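Long-range contacts in POSSIBLE NITRATE/NITRITE RESPONSE TRANSCRIPTIONAL REGULATORY PROTEIN NARL (DNA-binding response regulator, LuxR family) (Mycobacterium tuberculosis, PDB 3EUL), which probably acts, once phosphorylated by its partner kinase NarS, as a DNA-binding transcription regulator of genes for aerobic nitrate metabolism: residues Val18-Asp23 against Val41-Glu46; Asp63-Asp68 against Thr90-Ile95; Gln78-Val83 against Gln110-Phe115. All coordinates share one frame; numbering follows the deposited sequence.

Contact 1 (Val18-Asp23 against Val41-Glu46)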
# COMPACT_ATOMS: atom_id res chain seq x y z
N VAL A 18 6.96 5.73 2.26
CA VAL A 18 5.67 5.12 1.90
C VAL A 18 4.69 6.04 1.20
O VAL A 18 4.56 7.22 1.55
CB VAL A 18 5.00 4.54 3.19
CG1 VAL A 18 3.64 3.93 2.90
CG2 VAL A 18 6.00 3.54 3.84
N VAL A 19 3.98 5.49 0.20
CA VAL A 19 2.77 6.12 -0.33
C VAL A 19 1.56 5.34 0.21
O VAL A 19 1.55 4.10 0.16
CB VAL A 19 2.77 6.15 -1.90
CG1 VAL A 19 1.36 6.51 -2.46
CG2 VAL A 19 3.84 7.14 -2.43
N VAL A 20 0.57 6.07 0.74
CA VAL A 20 -0.69 5.51 1.25
C VAL A 20 -1.85 5.92 0.33
O VAL A 20 -1.96 7.09 -0.08
CB VAL A 20 -0.99 5.95 2.71
CG1 VAL A 20 -2.38 5.42 3.16
CG2 VAL A 20 0.11 5.52 3.69
N GLY A 21 -2.69 4.96 -0.05
CA GLY A 21 -3.81 5.21 -0.92
C GLY A 21 -5.08 4.59 -0.36
O GLY A 21 -5.08 3.41 -0.03
N ASP A 22 -6.13 5.41 -0.20
CA ASP A 22 -7.45 4.96 0.26
C ASP A 22 -8.41 6.11 -0.03
O ASP A 22 -8.06 7.27 0.14
CB ASP A 22 -7.44 4.63 1.75
CG ASP A 22 -8.60 3.71 2.19
OD1 ASP A 22 -9.80 4.06 2.04
OD2 ASP A 22 -8.29 2.61 2.73
N ASP A 23 -9.62 5.76 -0.47
CA ASP A 23 -10.64 6.78 -0.74
C ASP A 23 -11.54 7.07 0.47
O ASP A 23 -12.44 7.91 0.36
CB ASP A 23 -11.47 6.39 -1.96
CG ASP A 23 -12.51 5.32 -1.67
OD1 ASP A 23 -12.31 4.44 -0.79
OD2 ASP A 23 -13.54 5.34 -2.36
N VAL A 41 8.88 5.64 9.70
CA VAL A 41 8.24 5.72 8.40
C VAL A 41 7.99 7.19 8.02
O VAL A 41 7.49 8.00 8.81
CB VAL A 41 6.89 4.94 8.35
CG1 VAL A 41 6.23 5.06 6.94
CG2 VAL A 41 7.05 3.44 8.74
N ASN A 42 8.35 7.49 6.79
CA ASN A 42 8.10 8.76 6.15
C ASN A 42 7.04 8.52 5.05
O ASN A 42 7.31 7.91 4.02
CB ASN A 42 9.41 9.28 5.58
CG ASN A 42 9.27 10.62 4.83
OD1 ASN A 42 8.23 11.33 4.88
ND2 ASN A 42 10.34 10.97 4.14
N VAL A 43 5.85 9.03 5.30
CA VAL A 43 4.78 9.02 4.32
C VAL A 43 5.07 10.16 3.35
O VAL A 43 5.05 11.35 3.71
CB VAL A 43 3.40 9.11 5.00
CG1 VAL A 43 2.25 9.16 3.94
CG2 VAL A 43 3.18 7.87 5.92
N VAL A 44 5.40 9.79 2.13
CA VAL A 44 5.83 10.77 1.15
C VAL A 44 4.72 11.19 0.23
O VAL A 44 4.86 12.18 -0.47
CB VAL A 44 7.04 10.29 0.35
CG1 VAL A 44 8.23 10.14 1.28
CG2 VAL A 44 6.74 9.01 -0.42
N GLY A 45 3.60 10.47 0.25
CA GLY A 45 2.46 10.82 -0.59
C GLY A 45 1.22 10.07 -0.18
O GLY A 45 1.31 8.96 0.31
N GLU A 46 0.06 10.71 -0.39
CA GLU A 46 -1.25 10.11 -0.14
C GLU A 46 -2.15 10.28 -1.35
O GLU A 46 -2.14 11.36 -1.94
CB GLU A 46 -1.93 10.87 0.98
CG GLU A 46 -1.23 10.80 2.31
CD GLU A 46 -1.98 11.57 3.38
OE1 GLU A 46 -3.22 11.40 3.48
OE2 GLU A 46 -1.31 12.36 4.12

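Contact 2 (Asp63-Asp68 against Thr90-Ile95)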
# COMPACT_ATOMS: atom_id res chain seq x y z
N ASP A 63 9.62 2.96 -0.98
CA ASP A 63 9.98 1.58 -0.63
C ASP A 63 8.72 0.68 -0.66
O ASP A 63 8.74 -0.43 -1.19
CB ASP A 63 10.62 1.56 0.76
CG ASP A 63 11.88 2.41 0.83
OD1 ASP A 63 12.75 2.22 -0.06
OD2 ASP A 63 11.97 3.32 1.66
N VAL A 64 7.63 1.21 -0.11
CA VAL A 64 6.35 0.51 -0.00
C VAL A 64 5.20 1.45 -0.38
O VAL A 64 5.22 2.65 -0.07
CB VAL A 64 6.10 0.06 1.43
CG1 VAL A 64 4.76 -0.71 1.57
CG2 VAL A 64 7.21 -0.81 1.89
N ALA A 65 4.22 0.91 -1.10
CA ALA A 65 2.96 1.58 -1.30
C ALA A 65 1.92 0.76 -0.53
O ALA A 65 1.81 -0.45 -0.76
CB ALA A 65 2.62 1.67 -2.76
N LEU A 66 1.23 1.36 0.44
CA LEU A 66 0.14 0.67 1.11
C LEU A 66 -1.20 1.16 0.60
O LEU A 66 -1.61 2.30 0.91
CB LEU A 66 0.25 0.92 2.61
CG LEU A 66 -0.85 0.36 3.50
CD1 LEU A 66 -0.98 -1.15 3.36
CD2 LEU A 66 -0.48 0.78 4.97
N LEU A 67 -1.89 0.31 -0.19
CA LEU A 67 -3.04 0.74 -0.97
C LEU A 67 -4.31 -0.07 -0.72
O LEU A 67 -4.28 -1.30 -0.64
CB LEU A 67 -2.73 0.59 -2.45
CG LEU A 67 -1.49 1.27 -2.99
CD1 LEU A 67 -1.37 1.01 -4.48
CD2 LEU A 67 -1.56 2.75 -2.68
N ASP A 68 -5.44 0.61 -0.58
CA ASP A 68 -6.71 -0.09 -0.48
C ASP A 68 -6.90 -0.93 -1.73
O ASP A 68 -6.61 -0.48 -2.83
CB ASP A 68 -7.83 0.94 -0.29
CG ASP A 68 -9.21 0.33 -0.19
OD1 ASP A 68 -9.41 -0.75 0.40
OD2 ASP A 68 -10.14 0.99 -0.69
N THR A 90 9.31 -0.30 -5.97
CA THR A 90 8.30 -0.26 -4.93
C THR A 90 7.58 -1.57 -4.70
O THR A 90 7.10 -2.18 -5.64
CB THR A 90 7.26 0.80 -5.31
OG1 THR A 90 7.95 2.06 -5.45
CG2 THR A 90 6.21 0.91 -4.20
N ARG A 91 7.42 -1.97 -3.44
CA ARG A 91 6.58 -3.12 -3.08
C ARG A 91 5.20 -2.64 -2.76
O ARG A 91 5.04 -1.71 -1.98
CB ARG A 91 7.17 -3.86 -1.91
CG ARG A 91 8.42 -4.58 -2.34
CD ARG A 91 9.15 -5.26 -1.24
NE ARG A 91 8.46 -6.36 -0.55
CZ ARG A 91 8.05 -7.52 -1.05
NH1 ARG A 91 8.10 -7.81 -2.35
NH2 ARG A 91 7.49 -8.41 -0.22
N VAL A 92 4.19 -3.23 -3.39
CA VAL A 92 2.81 -2.79 -3.19
C VAL A 92 2.07 -3.75 -2.24
O VAL A 92 1.80 -4.91 -2.57
CB VAL A 92 2.06 -2.66 -4.52
CG1 VAL A 92 0.58 -2.32 -4.26
CG2 VAL A 92 2.75 -1.59 -5.41
N LEU A 93 1.76 -3.23 -1.05
CA LEU A 93 1.05 -3.97 -0.01
C LEU A 93 -0.41 -3.56 -0.09
O LEU A 93 -0.72 -2.37 -0.06
CB LEU A 93 1.69 -3.62 1.34
CG LEU A 93 1.51 -4.47 2.57
CD1 LEU A 93 1.90 -5.95 2.38
CD2 LEU A 93 2.32 -3.84 3.71
N LEU A 94 -1.32 -4.51 -0.26
CA LEU A 94 -2.74 -4.15 -0.33
C LEU A 94 -3.41 -4.38 1.03
O LEU A 94 -3.00 -5.23 1.83
CB LEU A 94 -3.50 -4.92 -1.44
CG LEU A 94 -3.01 -4.76 -2.88
CD1 LEU A 94 -3.80 -5.66 -3.88
CD2 LEU A 94 -2.96 -3.27 -3.33
N ILE A 95 -4.45 -3.60 1.27
CA ILE A 95 -5.27 -3.74 2.45
C ILE A 95 -6.72 -3.68 2.03
O ILE A 95 -7.09 -2.92 1.13
CB ILE A 95 -4.88 -2.66 3.50
CG1 ILE A 95 -5.54 -2.94 4.85
CG2 ILE A 95 -5.16 -1.21 2.96
CD1 ILE A 95 -4.83 -2.25 6.02

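Contact 3 (Gln78-Val83 against Gln110-Phe115)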
# COMPACT_ATOMS: atom_id res chain seq x y z
N GLN A 78 -4.45 -3.74 -10.00
CA GLN A 78 -4.05 -3.07 -11.24
C GLN A 78 -2.83 -2.17 -11.02
O GLN A 78 -1.89 -2.19 -11.83
CB GLN A 78 -5.20 -2.25 -11.84
CG GLN A 78 -6.41 -3.07 -12.12
CD GLN A 78 -7.50 -2.27 -12.80
OE1 GLN A 78 -8.15 -1.44 -12.17
NE2 GLN A 78 -7.70 -2.53 -14.08
N VAL A 79 -2.81 -1.43 -9.93
CA VAL A 79 -1.63 -0.65 -9.61
C VAL A 79 -0.44 -1.55 -9.36
O VAL A 79 0.64 -1.27 -9.88
CB VAL A 79 -1.82 0.29 -8.39
CG1 VAL A 79 -0.50 1.07 -8.07
CG2 VAL A 79 -2.96 1.25 -8.58
N ALA A 80 -0.62 -2.61 -8.55
CA ALA A 80 0.48 -3.58 -8.32
C ALA A 80 1.05 -4.16 -9.62
O ALA A 80 2.28 -4.26 -9.82
CB ALA A 80 0.06 -4.69 -7.38
N ALA A 81 0.15 -4.51 -10.54
CA ALA A 81 0.54 -5.02 -11.87
C ALA A 81 1.40 -4.05 -12.68
O ALA A 81 2.40 -4.45 -13.33
CB ALA A 81 -0.74 -5.37 -12.68
N ALA A 82 0.95 -2.79 -12.70
CA ALA A 82 1.58 -1.71 -13.41
C ALA A 82 2.97 -1.41 -12.84
O ALA A 82 3.91 -1.22 -13.60
CB ALA A 82 0.67 -0.43 -13.34
N VAL A 83 3.09 -1.35 -11.51
CA VAL A 83 4.38 -1.13 -10.83
C VAL A 83 5.39 -2.21 -11.18
O VAL A 83 6.52 -1.91 -11.60
CB VAL A 83 4.19 -0.98 -9.28
CG1 VAL A 83 5.57 -0.91 -8.53
CG2 VAL A 83 3.36 0.29 -8.98
N GLN A 110 -0.98 -10.80 -9.55
CA GLN A 110 -0.71 -9.50 -10.26
C GLN A 110 0.50 -8.71 -9.65
O GLN A 110 0.87 -7.62 -10.10
CB GLN A 110 -1.96 -8.57 -10.31
CG GLN A 110 -3.20 -8.97 -11.19
CD GLN A 110 -4.03 -7.75 -11.83
OE1 GLN A 110 -5.23 -7.52 -11.55
NE2 GLN A 110 -3.37 -7.01 -12.73
N GLY A 111 1.15 -9.26 -8.63
CA GLY A 111 2.39 -8.72 -8.13
C GLY A 111 2.31 -7.99 -6.81
O GLY A 111 3.25 -7.34 -6.44
N ALA A 112 1.17 -8.09 -6.11
CA ALA A 112 1.05 -7.51 -4.76
C ALA A 112 2.00 -8.22 -3.83
O ALA A 112 2.08 -9.46 -3.86
CB ALA A 112 -0.38 -7.61 -4.22
N ALA A 113 2.72 -7.46 -3.02
CA ALA A 113 3.68 -8.01 -2.07
C ALA A 113 3.00 -8.65 -0.85
O ALA A 113 3.60 -9.43 -0.13
CB ALA A 113 4.64 -6.93 -1.61
N GLY A 114 1.74 -8.34 -0.62
CA GLY A 114 1.05 -8.87 0.53
C GLY A 114 -0.34 -8.33 0.51
O GLY A 114 -0.65 -7.48 -0.31
N PHE A 115 -1.18 -8.84 1.40
CA PHE A 115 -2.59 -8.56 1.41
C PHE A 115 -3.05 -8.59 2.86
O PHE A 115 -3.04 -9.64 3.50
CB PHE A 115 -3.38 -9.59 0.57
CG PHE A 115 -4.73 -9.10 0.09
CD1 PHE A 115 -4.90 -8.63 -1.21
CD2 PHE A 115 -5.83 -9.06 0.94
CE1 PHE A 115 -6.12 -8.14 -1.65
CE2 PHE A 115 -7.07 -8.59 0.52
CZ PHE A 115 -7.23 -8.13 -0.79
O HOH W 1 4.17 -4.43 -7.85

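Contact 1 (Val18-Asp23 against Val41-Glu46)
Val18 and Val41 meet through single methyl groups. Val18 CG2 lies 3.5 Å from Val41 CG1, which is tighter than usual for two carbons. The two side chains cross obliquely. Val41 CG1 is anti to its backbone N (chi1 180°), which swings it to Val18, while Val18 offers the branch beside its own N. Val19 and Val44 approach differently: their side chains cross at about a right angle, with Val19 CG2 4.0 Å from Val44 CG2. Val44 CG2 sits in the crowded position between its own N and carbonyl carbon. Val44 CG2 there lies 3.4 Å from Val18 O. The third apolar pair, Val20 CG2 and Val43 CG1, is looser at 4.2 Å.

The two strands are parallel. Val18 pairs with Val43, but Val19 pairs with Gly45, so Val44 is an extra residue and makes a beta bulge. Val18 N donates to Asn42 O, and Val44 N donates to Val18 O at 2.8 Å. Beyond the bulge, Val20 N donates to Gly45 O at 3.0 Å. Val18 O also takes a CA-H contact from Val43, and Glu46 CA makes a similar contact, 3.1 Å from Val20 O.

Val18, Val20, Val43 and Glu46 share the face covered by helix 25-38, where Glu46 OE1 forms a salt bridge with Arg28. Val19 lies on the other face and touches Leu56 of helix 50-60. Past the paired residues, the chain runs on to Asp22, whose OD2 forms a salt bridge with Lys118.

Three backbone bonds and beta-branched valines thus join an edge strand to its neighbour. The bridges resume past the bulge, at Val19 with Gly45 and Val20 with Glu46, and the one charged side chain in the contact, Glu46, lies at its exposed margin with Arg28 as counter-charge.

Contact 2 (Asp63-Asp68 against Thr90-Ile95)
Five backbone hydrogen bonds tie Asp63-Leu67 to Arg91-Ile95 in unbroken parallel register. Arg91 N donates to Asp63 O at 3.0 Å, and the ladder then alternates through Ala65 N to Arg91 O, Leu93 N to Ala65 O, Leu67 N to Leu93 O and Ile95 N to Leu67 O. CA-H...O contacts fill in between, such as Val64 CA to Arg91 O at 3.3 Å.

Apolar contacts follow the two faces. Toward helix 76-85, Leu67 CD1 packs on Val92 CG1 at 3.9 Å, Leu67 CB meets Leu94 CD2, and Ala65 CB touches Thr90 CG2. Toward helix 122-134, Leu66 CD1 reaches 4.2 Å from both Leu93 CB and Ile95 CB. Leu66 CG is anti to its N (chi1 176°), and its CD1 comes nearer the other strand, 3.6 Å from Leu93 O.

Polar ends find partners beyond the pair: Asp63 OD2 bonds Arg17 N, Thr90 OG1 bonds Pro62 O, and Arg91 NE bonds Cys132 O.

This is the strand pair of a beta-alpha-beta unit in the CheY-like receiver fold. Asp68, the probable phosphorylation site, stands at the C-terminal end of its strand.

Contact 3 (Gln78-Val83 against Gln110-Phe115)
Gln78 is a loose margin of the contact, near where the carbon chain of Gln110 comes up to Ala81. Gln110 CG lies beside its own backbone N. The chain bends at chi2 (-148°), which puts Gln110 CD beside Ala81 CB, 4.1 Å away. The CB of Gln78 points away from Gln110-Phe115. Its backbone N is bonded to Asp75 OD1, near the start of the helix.

Two residues on, the CB of Ala80 points toward Gln110-Phe115. It rests against the backbone of Ala112, with Ala80 CB 3.8 Å from Ala112 N, and Ala80 CB to Ala112 CB is 4.3 Å. Both alanines also touch strand 91-96, Ala80 through Val92 and Ala112 through Leu94. The small methyl groups let the chain come in close to the helix. Ala80 O accepts a bond of 2.7 Å from a water. The same water also donates to Gly111 O, but that bond is weak.

Gly111 ends helix 101-109 with a Schellman motif, at a positive phi of 106°. At these backbone angles a CB would be jammed against the carbonyl O of Gln110, which calls for glycine. The turn leads the chain into strand 114-117, the last strand of the receiver domain's parallel sheet. In this doubly wound alpha/beta fold, helix 76-85 lies on one face of the sheet beside helix 50-60, and its Ala80 and Ala81 meet the turn.

Ala81 completes the meeting. Gln110 O lies 3.5 Å from Ala80 C and faces the backbone of Ala81. Ala81 CA makes a CA-H...O contact of 3.2 Å with Gln110 O, with 130° at the hydrogen. Ala81 N is just as near to Gln110 O, but the angle is too poor for a bond. Ala81 CB lies against the Gln110 side chain, 4.2 Å from Gln110 CB.

All three contacts belong to one parallel sheet and its helices, in the strand order 41-47, 16-21, 64-68, 91-96, 114-117. Contact 1 closes before contact 2 opens; the segments of contacts 2 and 3 alternate along the chain. The centres of contacts 1 and 2 are about 9 Å apart, and neighbouring strands 16-21 and 64-68 link them. The centres of contacts 2 and 3 are about 8 Å apart, joined where strand 91-96 runs beside 114-117. Contacts 1 and 3, on opposite sides of the chain's centre, do not touch; their centres are about 16 Å and nearest atoms about 8 Å apart. Contact 2 thus forms the middle of the receiver domain, with Asp68, its probable phosphorylation site.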